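Local coordinates for short-chain dehydrogenase/reductase SDR (Burkholderia phymatum, PDB 5IG2), which binds NAD and, as a member of the short-chain dehydrogenase/reductase family, probably catalyses oxidation-reduction between a CH-OH group of its substrate and the corresponding carbonyl, at residues B[156-159]-B[164-167]; B[115-120]-B[204-209]; B[146-151]-B[173-178]; B[238-243]-B[261-266]. One frame throughout, in Å; residues are numbered along the deposited sequence.

Contact 1: B[156-159]-B[164-167]; sequences LSPP and YNAS. With NAD (nicotinamide-adenine-dinucleotide), chain F; ACT (acetate ion), chain G.
Asn165 supplies the one hydrogen bond between the loop 156-159 and the helical turn 164-167. Its ND2 donates a hydrogen bond to Pro158 O at 2.8 Å. The acceptor lies almost exactly in the plane of the Asn165 amide, and the donor arrives in the carbonyl plane on a lone pair, but the N-H...O angle of 143° leaves the bond noticeably bent. With CG anti to its own carbonyl carbon (chi1 -62°), the amide leaves the helix toward the loop. Asparagine suits the place because its amide has a second N-H: ND2 also bonds Thr177 of the second subunit.

Van der Waals contact comes from the same pair. The Pro158 ring lies at a slant to the amide, with CD 3.3 Å from Asn165 ND2 and 3.4 Å from Asn165 OD1. The proline ring restricts the loop's phi angle and presents CD to the amide, while the carbonyl O is left to accept the bond. Ser157 OG turns to the second subunit, where it bonds Glu176 and Ser173.

The preceding helix residue, Tyr164, binds the ligands. Its OH receives a hydrogen bond from NAD O2D at 2.7 Å and donates one to OXT of an acetate, probably from the crystallisation liquor, at 2.6 Å; both partners lie near the ring plane at its edge. Tyr164 followed four residues later by Lys168, which also bonds NAD, is the YxxxK pattern of short-chain dehydrogenases. The loop joins strand 144-149 to helix 162-185, with helix 267-279 packed on Leu156 and helix 112-140 on Tyr164, Ala166 and Ser167.

Contact 2: B[115-120]-B[204-209]; sequences WAWVFG and ADAERV. With NAD (nicotinamide-adenine-dinucleotide), chain F.
Trp117 reaches from helix 112-140 to the 3-10 turn at 204-208, in the segment of this Rossmann-fold dehydrogenase that follows strand 189-194 and borders the NAD pocket. The indole leaves the helix with CG anti to the backbone N (chi1 177°), which carries its six-membered ring out to the turn. Ala206 meets that ring at the edge: its backbone O lies near the indole plane, 3.3 Å from Trp117 CZ2, while its CB packs 3.8 Å from Trp117 CH2. A methyl group is small enough to let the broad ring come close to the turn's backbone.

Glu207 crosses the indole obliquely, its carboxylate plane turned 50° from the ring. The CB of Glu207 points away from the helix, but a bend at chi2 returns OE2 to 3.6 Å from Trp117 CZ3. OE2, the oxygen that touches the ring, also pairs with Arg210 in a salt bridge.

The same turn also binds the cofactor. Arg208 CB points away from the helix, and the chain, extended from CG to NE, carries the guanidinium to the diphosphate. NH2 meets NAD O1A with a nearly straight bond (171°), the phosphate oxygen lying in the guanidinium plane. Its NH1 bonds Gly202 O and, weakly, Asp205 O, which would steady the group. Val209 adds its methyls, CG2 packing on the adenine and CG1 on the adjoining ribose. At the other end of the indole a water bridges the segments, accepting from Trp117 NE1 at 3.0 Å and donating to Val209 O at 2.8 Å.

Contact 3: B[146-151]-B[173-178]; sequences IVNTAS and SLTETL. With NAD (nicotinamide-adenine-dinucleotide), chain F; ACT (acetate ion), chain G.
Asn148 lies against Thr175, the two side chains running antiparallel alongside one another between strand 144-149 and helix 162-185. These elements open a beta-alpha-beta unit of the Rossmann fold, completed by strand 189-194. The amide carries the contact: ND2 donates to Thr175 OG1 over 2.8 Å in a nearly straight bond (175°), with the hydroxyl in the amide plane.

Both polar groups are buried and each has a second partner. Asn148 OD1 accepts from Asn97 ND2, which holds the other side of the amide, and Thr175 OG1 is also hydrogen-bonded to Val171 O in the preceding helical turn. Threonine fits because its hydroxyl can serve helix and strand together while the side chain also packs on Leu193. Leu174 lies roughly perpendicular to the asparagine. A chi1 of 80° puts its CG between the backbone N and carbonyl carbon, bringing CD1 to 3.7 Å from Asn148 ND2.

At the C-terminal end of the strand the chain lines the NAD pocket. Thr149 CG2, on the opposite side of the strand from Asn148, touches NAD O4D at 3.3 Å, and Ser151 OG donates to acetate OXT at 2.5 Å.

Contact 4: B[238-243]-B[261-266]; sequences GKLGAT and LTHPAI
Leu240 and His263 form the backbone's nearest pair, their CA atoms 8.4 Å apart, where the turn leading into helix 242-254 faces the loop after strand 259-260. Their side chains approach head-on and meet over the imidazole. Leu240 CD1 sits 3.7 Å from the His263 ring centroid and 19° off its normal, a CH-pi contact displaced toward the NE2 side of the ring. The same methyl lies 3.5 Å from Thr262 O. Leucine is long enough for CD1 to reach both ring face and carbonyl, and apolar enough to lie against the ring.

The two loops belong to the C-terminal part of the Rossmann-type fold, beside the last strand of its parallel sheet. His263 also packs on Val199, an NAD-binding residue, and its side chain stands about 7 Å from the cofactor between nearest atoms. Gly241 occupies the N-cap position of helix 242-254, its N hydrogen-bonded to Asp244 OD2.

Polar atoms hold the imidazole at both nitrogens. ND1 shares a hydrogen bond of 2.8 Å with Thr262 OG1, whose proton could come from either partner; this pairing would limit ring rotation. At the ring edge, in its plane, a water sits 2.8 Å from His263 NE2 and accepts from Leu240 N at 2.8 Å.

The four contacts draw on helix 112-140, strand 144-149, helix 162-185 and the loops after strands 189-194 and 259-260. Contacts 1 and 3 share helix 162-185, their centres 16 Å apart; Tyr164 of contact 1 touches Ser151 of contact 3, so the two bring one strand end and one helix to the same acetate and NAD. Along the chain contact 1 is nested within the loop closed by contact 3, and both within that of contact 2. Contact 2 joins contact 1 through Phe119 and Val118. Contact 4 comes later, 23 Å from contact 2 between centres, and reaches contact 1 through Leu156 and Ile266. Contacts 1 to 3 each touch NAD and the second subunit, so the pocket lies near the subunit interface.

Contact 1: B[156-159]-B[164-167]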
# COMPACT_ATOMS: atom_id res chain seq x y z
N LEU B 156 5.36 57.90 4.00
CA LEU B 156 5.40 58.03 2.55
C LEU B 156 4.03 58.51 2.08
O LEU B 156 3.07 58.56 2.86
CB LEU B 156 5.70 56.69 1.87
CG LEU B 156 7.01 56.02 2.22
CD1 LEU B 156 7.01 54.61 1.67
CD2 LEU B 156 8.14 56.81 1.62
N SER B 157 3.93 58.84 0.80
CA SER B 157 2.65 59.22 0.19
C SER B 157 2.47 58.46 -1.12
O SER B 157 2.55 59.03 -2.22
CB SER B 157 2.58 60.73 -0.01
OG SER B 157 2.75 61.38 1.24
N PRO B 158 2.20 57.15 -1.03
CA PRO B 158 1.98 56.36 -2.25
C PRO B 158 0.71 56.78 -2.96
O PRO B 158 -0.29 57.17 -2.32
CB PRO B 158 1.86 54.92 -1.72
CG PRO B 158 2.21 54.97 -0.25
CD PRO B 158 2.02 56.37 0.21
N PRO B 159 0.67 56.68 -4.29
CA PRO B 159 -0.51 57.15 -5.03
C PRO B 159 -1.76 56.32 -4.76
O PRO B 159 -1.69 55.13 -4.41
CB PRO B 159 -0.06 57.04 -6.50
CG PRO B 159 1.11 56.13 -6.49
CD PRO B 159 1.78 56.29 -5.17
N TYR B 164 -6.01 57.40 3.37
CA TYR B 164 -5.31 56.54 4.31
C TYR B 164 -3.95 57.13 4.68
O TYR B 164 -3.60 57.22 5.87
CB TYR B 164 -5.16 55.15 3.69
CG TYR B 164 -4.51 54.11 4.58
CD1 TYR B 164 -5.26 53.44 5.56
CD2 TYR B 164 -3.17 53.76 4.41
CE1 TYR B 164 -4.68 52.46 6.36
CE2 TYR B 164 -2.58 52.77 5.21
CZ TYR B 164 -3.34 52.13 6.17
OH TYR B 164 -2.75 51.16 6.96
N ASN B 165 -3.18 57.56 3.67
CA ASN B 165 -1.89 58.21 3.92
C ASN B 165 -2.05 59.36 4.90
O ASN B 165 -1.33 59.44 5.90
CB ASN B 165 -1.28 58.74 2.62
CG ASN B 165 -0.99 57.64 1.61
OD1 ASN B 165 -0.92 56.46 1.95
ND2 ASN B 165 -0.78 58.04 0.34
N ALA B 166 -3.00 60.25 4.62
CA ALA B 166 -3.18 61.45 5.44
C ALA B 166 -3.50 61.07 6.88
O ALA B 166 -2.93 61.65 7.82
CB ALA B 166 -4.29 62.32 4.85
N SER B 167 -4.36 60.07 7.07
CA SER B 167 -4.70 59.66 8.43
C SER B 167 -3.49 59.10 9.16
O SER B 167 -3.30 59.35 10.35
CB SER B 167 -5.86 58.65 8.41
OG SER B 167 -5.47 57.38 7.89
PA NAD F . -7.35 43.88 10.24
O1A NAD F . -8.50 44.16 9.36
O2A NAD F . -6.90 42.41 10.24
O5B NAD F . -7.58 44.34 11.75
C5B NAD F . -8.11 45.64 12.06
C4B NAD F . -9.28 45.44 12.98
O4B NAD F . -9.83 46.72 13.35
C3B NAD F . -10.44 44.60 12.42
O3B NAD F . -10.73 43.49 13.25
C2B NAD F . -11.61 45.59 12.39
O2B NAD F . -12.86 44.96 12.68
C1B NAD F . -11.22 46.55 13.50
N9A NAD F . -11.87 47.85 13.42
C8A NAD F . -12.12 48.59 12.29
N7A NAD F . -12.83 49.68 12.51
C5A NAD F . -13.05 49.65 13.88
C6A NAD F . -13.75 50.52 14.74
N6A NAD F . -14.45 51.57 14.32
N1A NAD F . -13.74 50.23 16.06
C2A NAD F . -13.09 49.13 16.48
N3A NAD F . -12.42 48.23 15.76
C4A NAD F . -12.45 48.54 14.45
O3 NAD F . -6.12 44.79 9.81
PN NAD F . -4.70 45.07 10.49
O1N NAD F . -4.47 44.11 11.60
O2N NAD F . -3.71 45.14 9.39
O5D NAD F . -4.96 46.53 11.06
C5D NAD F . -4.37 46.98 12.29
C4D NAD F . -3.69 48.30 12.03
O4D NAD F . -2.49 48.10 11.25
C3D NAD F . -4.52 49.34 11.28
O3D NAD F . -4.37 50.61 11.90
C2D NAD F . -3.88 49.36 9.89
O2D NAD F . -4.07 50.62 9.26
C1D NAD F . -2.43 49.12 10.29
N1N NAD F . -1.46 48.68 9.17
C2N NAD F . -1.71 47.53 8.51
C3N NAD F . -0.84 47.09 7.53
C7N NAD F . -0.96 45.75 6.87
O7N NAD F . -0.37 45.55 5.80
N7N NAD F . -1.78 44.86 7.41
C4N NAD F . 0.29 47.85 7.25
C5N NAD F . 0.52 49.02 7.95
C6N NAD F . -0.37 49.43 8.91
C ACT G . -0.54 49.78 4.65
O ACT G . 0.51 49.83 3.96
OXT ACT G . -0.59 50.55 5.64
CH3 ACT G . -1.68 48.85 4.33

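Contact 2: B[115-120]-B[204-209]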
# COMPACT_ATOMS: atom_id res chain seq x y z
N TRP B 115 -13.79 60.00 3.70
CA TRP B 115 -12.94 60.77 4.61
C TRP B 115 -13.41 60.61 6.06
O TRP B 115 -12.59 60.38 6.96
CB TRP B 115 -12.95 62.25 4.22
CG TRP B 115 -12.21 62.58 2.96
CD1 TRP B 115 -12.72 62.65 1.70
CD2 TRP B 115 -10.82 62.94 2.86
NE1 TRP B 115 -11.73 63.00 0.81
CE2 TRP B 115 -10.56 63.19 1.49
CE3 TRP B 115 -9.78 63.06 3.78
CZ2 TRP B 115 -9.29 63.55 1.03
CZ3 TRP B 115 -8.52 63.42 3.31
CH2 TRP B 115 -8.28 63.66 1.95
N ALA B 116 -14.71 60.77 6.30
CA ALA B 116 -15.23 60.65 7.66
C ALA B 116 -14.97 59.26 8.25
O ALA B 116 -14.67 59.13 9.44
CB ALA B 116 -16.73 60.96 7.68
N TRP B 117 -15.11 58.22 7.43
CA TRP B 117 -14.92 56.86 7.92
C TRP B 117 -13.47 56.63 8.33
O TRP B 117 -13.18 56.24 9.47
CB TRP B 117 -15.35 55.86 6.85
CG TRP B 117 -15.13 54.41 7.23
CD1 TRP B 117 -15.35 53.83 8.45
CD2 TRP B 117 -14.63 53.37 6.38
NE1 TRP B 117 -15.04 52.49 8.40
CE2 TRP B 117 -14.59 52.18 7.14
CE3 TRP B 117 -14.21 53.32 5.04
CZ2 TRP B 117 -14.16 50.96 6.61
CZ3 TRP B 117 -13.77 52.11 4.51
CH2 TRP B 117 -13.75 50.94 5.29
N VAL B 118 -12.54 56.87 7.39
CA VAL B 118 -11.14 56.57 7.64
C VAL B 118 -10.60 57.44 8.77
O VAL B 118 -9.88 56.96 9.65
CB VAL B 118 -10.31 56.75 6.36
CG1 VAL B 118 -8.83 56.44 6.62
CG2 VAL B 118 -10.86 55.87 5.25
N PHE B 119 -10.93 58.72 8.76
CA PHE B 119 -10.39 59.58 9.80
C PHE B 119 -11.05 59.30 11.15
O PHE B 119 -10.40 59.44 12.19
CB PHE B 119 -10.51 61.05 9.40
CG PHE B 119 -9.29 61.55 8.67
CD1 PHE B 119 -9.07 61.18 7.35
CD2 PHE B 119 -8.35 62.34 9.31
CE1 PHE B 119 -7.93 61.62 6.67
CE2 PHE B 119 -7.22 62.78 8.64
CZ PHE B 119 -7.01 62.42 7.32
N GLY B 120 -12.31 58.88 11.14
CA GLY B 120 -12.97 58.55 12.39
C GLY B 120 -12.32 57.38 13.10
O GLY B 120 -12.15 57.40 14.32
N ALA B 204 -7.24 44.88 3.92
CA ALA B 204 -7.76 45.13 2.58
C ALA B 204 -9.24 44.85 2.47
O ALA B 204 -9.86 45.24 1.48
CB ALA B 204 -7.02 44.31 1.53
N ASP B 205 -9.83 44.22 3.48
CA ASP B 205 -11.26 43.95 3.53
C ASP B 205 -11.98 44.86 4.51
O ASP B 205 -13.04 44.49 5.02
CB ASP B 205 -11.51 42.49 3.91
CG ASP B 205 -12.37 41.80 2.91
OD1 ASP B 205 -11.82 41.40 1.86
OD2 ASP B 205 -13.59 41.67 3.17
N ALA B 206 -11.43 46.05 4.77
CA ALA B 206 -11.98 46.94 5.79
C ALA B 206 -13.44 47.31 5.52
O ALA B 206 -14.18 47.64 6.46
CB ALA B 206 -11.12 48.21 5.92
N GLU B 207 -13.88 47.26 4.26
CA GLU B 207 -15.26 47.62 3.94
C GLU B 207 -16.26 46.79 4.74
O GLU B 207 -17.39 47.24 4.94
CB GLU B 207 -15.56 47.44 2.45
CG GLU B 207 -14.94 48.51 1.56
CD GLU B 207 -15.60 49.89 1.70
OE1 GLU B 207 -16.75 49.96 2.18
OE2 GLU B 207 -14.95 50.89 1.33
N ARG B 208 -15.85 45.61 5.22
CA ARG B 208 -16.75 44.75 5.97
C ARG B 208 -17.22 45.41 7.26
O ARG B 208 -18.29 45.06 7.77
CB ARG B 208 -16.09 43.39 6.28
CG ARG B 208 -15.07 43.39 7.42
CD ARG B 208 -14.17 42.12 7.43
NE ARG B 208 -13.14 42.13 8.48
CZ ARG B 208 -11.94 42.72 8.38
NH1 ARG B 208 -11.60 43.38 7.27
NH2 ARG B 208 -11.08 42.68 9.38
N VAL B 209 -16.45 46.36 7.81
CA VAL B 209 -16.84 47.05 9.04
C VAL B 209 -17.10 48.54 8.81
O VAL B 209 -17.07 49.32 9.76
CB VAL B 209 -15.81 46.84 10.17
CG1 VAL B 209 -15.81 45.39 10.65
CG2 VAL B 209 -14.42 47.30 9.75
PA NAD F . -7.35 43.88 10.24
O1A NAD F . -8.50 44.16 9.36
O2A NAD F . -6.90 42.41 10.24
O5B NAD F . -7.58 44.34 11.75
C5B NAD F . -8.11 45.64 12.06
C4B NAD F . -9.28 45.44 12.98
O4B NAD F . -9.83 46.72 13.35
C3B NAD F . -10.44 44.60 12.42
O3B NAD F . -10.73 43.49 13.25
C2B NAD F . -11.61 45.59 12.39
O2B NAD F . -12.86 44.96 12.68
C1B NAD F . -11.22 46.55 13.50
N9A NAD F . -11.87 47.85 13.42
C8A NAD F . -12.12 48.59 12.29
N7A NAD F . -12.83 49.68 12.51
C5A NAD F . -13.05 49.65 13.88
C6A NAD F . -13.75 50.52 14.74
N6A NAD F . -14.45 51.57 14.32
N1A NAD F . -13.74 50.23 16.06
C2A NAD F . -13.09 49.13 16.48
N3A NAD F . -12.42 48.23 15.76
C4A NAD F . -12.45 48.54 14.45
O3 NAD F . -6.12 44.79 9.81
PN NAD F . -4.70 45.07 10.49
O1N NAD F . -4.47 44.11 11.60
O2N NAD F . -3.71 45.14 9.39
O5D NAD F . -4.96 46.53 11.06
C5D NAD F . -4.37 46.98 12.29
C4D NAD F . -3.69 48.30 12.03
O4D NAD F . -2.49 48.10 11.25
C3D NAD F . -4.52 49.34 11.28
O3D NAD F . -4.37 50.61 11.90
C2D NAD F . -3.88 49.36 9.89
O2D NAD F . -4.07 50.62 9.26
C1D NAD F . -2.43 49.12 10.29
N1N NAD F . -1.46 48.68 9.17
C2N NAD F . -1.71 47.53 8.51
C3N NAD F . -0.84 47.09 7.53
C7N NAD F . -0.96 45.75 6.87
O7N NAD F . -0.37 45.55 5.80
N7N NAD F . -1.78 44.86 7.41
C4N NAD F . 0.29 47.85 7.25
C5N NAD F . 0.52 49.02 7.95
C6N NAD F . -0.37 49.43 8.91
O HOH W 1 -14.99 50.85 10.93

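Contact 3: B[146-151]-B[173-178]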
# COMPACT_ATOMS: atom_id res chain seq x y z
N ILE B 146 1.82 53.61 25.72
CA ILE B 146 0.81 53.68 24.67
C ILE B 146 1.48 53.45 23.32
O ILE B 146 2.46 54.14 22.98
CB ILE B 146 0.11 55.05 24.68
CG1 ILE B 146 -0.62 55.26 26.01
CG2 ILE B 146 -0.79 55.20 23.43
CD1 ILE B 146 -1.08 56.68 26.23
N VAL B 147 0.96 52.50 22.55
CA VAL B 147 1.46 52.20 21.21
C VAL B 147 0.38 52.52 20.21
O VAL B 147 -0.73 51.95 20.27
CB VAL B 147 1.90 50.74 21.07
CG1 VAL B 147 2.37 50.52 19.65
CG2 VAL B 147 2.99 50.40 22.08
N ASN B 148 0.69 53.41 19.27
CA ASN B 148 -0.22 53.77 18.18
C ASN B 148 0.27 53.13 16.89
O ASN B 148 1.44 53.28 16.51
CB ASN B 148 -0.30 55.29 18.01
CG ASN B 148 -0.90 55.97 19.22
OD1 ASN B 148 -1.64 55.35 19.99
ND2 ASN B 148 -0.58 57.25 19.40
N THR B 149 -0.63 52.42 16.20
CA THR B 149 -0.29 51.82 14.91
C THR B 149 -0.51 52.84 13.81
O THR B 149 -1.65 53.23 13.53
CB THR B 149 -1.12 50.57 14.62
OG1 THR B 149 -1.02 49.66 15.72
CG2 THR B 149 -0.61 49.91 13.34
N ALA B 150 0.58 53.30 13.20
CA ALA B 150 0.45 54.08 11.98
C ALA B 150 0.66 53.13 10.80
O ALA B 150 -0.14 52.21 10.61
CB ALA B 150 1.44 55.26 11.96
N SER B 151 1.74 53.32 10.05
CA SER B 151 2.03 52.56 8.84
C SER B 151 3.24 53.20 8.19
O SER B 151 3.56 54.34 8.51
CB SER B 151 0.84 52.60 7.87
OG SER B 151 1.21 52.07 6.60
N SER B 173 2.53 62.13 13.54
CA SER B 173 2.89 63.38 14.20
C SER B 173 2.21 63.51 15.56
O SER B 173 2.81 64.07 16.50
CB SER B 173 2.53 64.57 13.32
OG SER B 173 2.88 65.76 14.00
N LEU B 174 0.96 63.05 15.70
CA LEU B 174 0.34 63.15 17.02
C LEU B 174 1.11 62.30 18.02
O LEU B 174 1.26 62.69 19.18
CB LEU B 174 -1.14 62.75 16.97
CG LEU B 174 -1.63 61.30 16.96
CD1 LEU B 174 -1.62 60.66 18.35
CD2 LEU B 174 -3.04 61.25 16.40
N THR B 175 1.64 61.16 17.58
CA THR B 175 2.37 60.29 18.49
C THR B 175 3.75 60.87 18.80
O THR B 175 4.21 60.80 19.94
CB THR B 175 2.48 58.88 17.90
OG1 THR B 175 1.17 58.41 17.51
CG2 THR B 175 3.09 57.88 18.92
N GLU B 176 4.40 61.46 17.79
CA GLU B 176 5.65 62.17 18.05
C GLU B 176 5.44 63.29 19.05
O GLU B 176 6.28 63.51 19.94
CB GLU B 176 6.23 62.72 16.74
CG GLU B 176 6.79 61.65 15.80
CD GLU B 176 7.21 62.22 14.45
OE1 GLU B 176 6.96 63.42 14.19
OE2 GLU B 176 7.81 61.47 13.65
N THR B 177 4.33 64.03 18.92
CA THR B 177 4.06 65.10 19.87
C THR B 177 3.77 64.55 21.25
O THR B 177 4.22 65.12 22.26
CB THR B 177 2.88 65.95 19.41
OG1 THR B 177 3.05 66.29 18.03
CG2 THR B 177 2.83 67.23 20.25
N LEU B 178 3.00 63.46 21.32
CA LEU B 178 2.72 62.83 22.60
C LEU B 178 4.01 62.41 23.30
O LEU B 178 4.12 62.51 24.53
CB LEU B 178 1.81 61.63 22.38
CG LEU B 178 1.46 60.77 23.60
CD1 LEU B 178 0.65 61.58 24.61
CD2 LEU B 178 0.70 59.51 23.15
PA NAD F . -7.35 43.88 10.24
O1A NAD F . -8.50 44.16 9.36
O2A NAD F . -6.90 42.41 10.24
O5B NAD F . -7.58 44.34 11.75
C5B NAD F . -8.11 45.64 12.06
C4B NAD F . -9.28 45.44 12.98
O4B NAD F . -9.83 46.72 13.35
C3B NAD F . -10.44 44.60 12.42
O3B NAD F . -10.73 43.49 13.25
C2B NAD F . -11.61 45.59 12.39
O2B NAD F . -12.86 44.96 12.68
C1B NAD F . -11.22 46.55 13.50
N9A NAD F . -11.87 47.85 13.42
C8A NAD F . -12.12 48.59 12.29
N7A NAD F . -12.83 49.68 12.51
C5A NAD F . -13.05 49.65 13.88
C6A NAD F . -13.75 50.52 14.74
N6A NAD F . -14.45 51.57 14.32
N1A NAD F . -13.74 50.23 16.06
C2A NAD F . -13.09 49.13 16.48
N3A NAD F . -12.42 48.23 15.76
C4A NAD F . -12.45 48.54 14.45
O3 NAD F . -6.12 44.79 9.81
PN NAD F . -4.70 45.07 10.49
O1N NAD F . -4.47 44.11 11.60
O2N NAD F . -3.71 45.14 9.39
O5D NAD F . -4.96 46.53 11.06
C5D NAD F . -4.37 46.98 12.29
C4D NAD F . -3.69 48.30 12.03
O4D NAD F . -2.49 48.10 11.25
C3D NAD F . -4.52 49.34 11.28
O3D NAD F . -4.37 50.61 11.90
C2D NAD F . -3.88 49.36 9.89
O2D NAD F . -4.07 50.62 9.26
C1D NAD F . -2.43 49.12 10.29
N1N NAD F . -1.46 48.68 9.17
C2N NAD F . -1.71 47.53 8.51
C3N NAD F . -0.84 47.09 7.53
C7N NAD F . -0.96 45.75 6.87
O7N NAD F . -0.37 45.55 5.80
N7N NAD F . -1.78 44.86 7.41
C4N NAD F . 0.29 47.85 7.25
C5N NAD F . 0.52 49.02 7.95
C6N NAD F . -0.37 49.43 8.91
C ACT G . -0.54 49.78 4.65
O ACT G . 0.51 49.83 3.96
OXT ACT G . -0.59 50.55 5.64
CH3 ACT G . -1.68 48.85 4.33

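Contact 4: B[238-243]-B[261-266]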
# COMPACT_ATOMS: atom_id res chain seq x y z
N GLY B 238 2.64 39.84 1.92
CA GLY B 238 3.67 40.27 2.86
C GLY B 238 4.43 39.09 3.45
O GLY B 238 3.85 38.07 3.81
N LYS B 239 5.75 39.25 3.56
CA LYS B 239 6.60 38.13 3.99
C LYS B 239 6.69 37.99 5.51
O LYS B 239 6.90 36.88 6.00
CB LYS B 239 8.01 38.26 3.38
N LEU B 240 6.52 39.09 6.26
CA LEU B 240 6.37 39.02 7.71
C LEU B 240 4.90 38.85 8.07
O LEU B 240 4.02 39.46 7.45
CB LEU B 240 6.91 40.28 8.38
CG LEU B 240 8.41 40.54 8.44
CD1 LEU B 240 8.68 41.92 9.02
CD2 LEU B 240 9.11 39.48 9.27
N GLY B 241 4.64 38.06 9.11
CA GLY B 241 3.29 37.85 9.58
C GLY B 241 2.95 38.74 10.78
O GLY B 241 3.80 39.39 11.36
N ALA B 242 1.66 38.73 11.13
CA ALA B 242 1.21 39.51 12.28
C ALA B 242 1.95 39.09 13.55
O ALA B 242 2.24 39.93 14.41
CB ALA B 242 -0.30 39.37 12.46
N THR B 243 2.25 37.80 13.69
CA THR B 243 3.03 37.34 14.84
C THR B 243 4.38 38.03 14.90
O THR B 243 4.84 38.40 15.98
CB THR B 243 3.22 35.82 14.76
OG1 THR B 243 1.94 35.18 14.81
CG2 THR B 243 4.07 35.30 15.91
N LEU B 261 9.92 50.35 13.15
CA LEU B 261 9.87 50.09 11.71
C LEU B 261 10.16 48.61 11.53
O LEU B 261 11.31 48.20 11.42
CB LEU B 261 10.88 50.96 10.95
CG LEU B 261 10.42 52.32 10.44
CD1 LEU B 261 9.78 53.16 11.53
CD2 LEU B 261 11.60 53.07 9.83
N THR B 262 9.10 47.81 11.49
CA THR B 262 9.25 46.37 11.35
C THR B 262 9.80 45.96 9.99
O THR B 262 10.33 44.86 9.86
CB THR B 262 7.91 45.68 11.59
OG1 THR B 262 6.96 46.21 10.65
CG2 THR B 262 7.42 45.96 13.00
N HIS B 263 9.65 46.81 8.97
CA HIS B 263 10.09 46.52 7.61
C HIS B 263 11.12 47.57 7.20
O HIS B 263 10.80 48.52 6.46
CB HIS B 263 8.91 46.51 6.63
CG HIS B 263 7.88 45.47 6.91
ND1 HIS B 263 7.00 45.55 7.96
CD2 HIS B 263 7.57 44.33 6.24
CE1 HIS B 263 6.19 44.50 7.94
NE2 HIS B 263 6.52 43.75 6.90
N PRO B 264 12.36 47.46 7.67
CA PRO B 264 13.35 48.52 7.40
C PRO B 264 13.72 48.64 5.93
O PRO B 264 14.33 49.65 5.55
CB PRO B 264 14.55 48.10 8.25
CG PRO B 264 14.43 46.62 8.35
CD PRO B 264 12.95 46.35 8.44
N ALA B 265 13.37 47.67 5.09
CA ALA B 265 13.59 47.85 3.66
C ALA B 265 12.89 49.09 3.12
O ALA B 265 13.27 49.58 2.05
CB ALA B 265 13.13 46.60 2.91
N ILE B 266 11.87 49.60 3.82
CA ILE B 266 11.17 50.81 3.39
C ILE B 266 12.06 52.05 3.43
O ILE B 266 11.70 53.08 2.85
CB ILE B 266 9.92 51.05 4.27
CG1 ILE B 266 8.90 51.92 3.54
CG2 ILE B 266 10.30 51.70 5.61
CD1 ILE B 266 8.22 51.22 2.36
O HOH W 2 5.17 41.52 5.82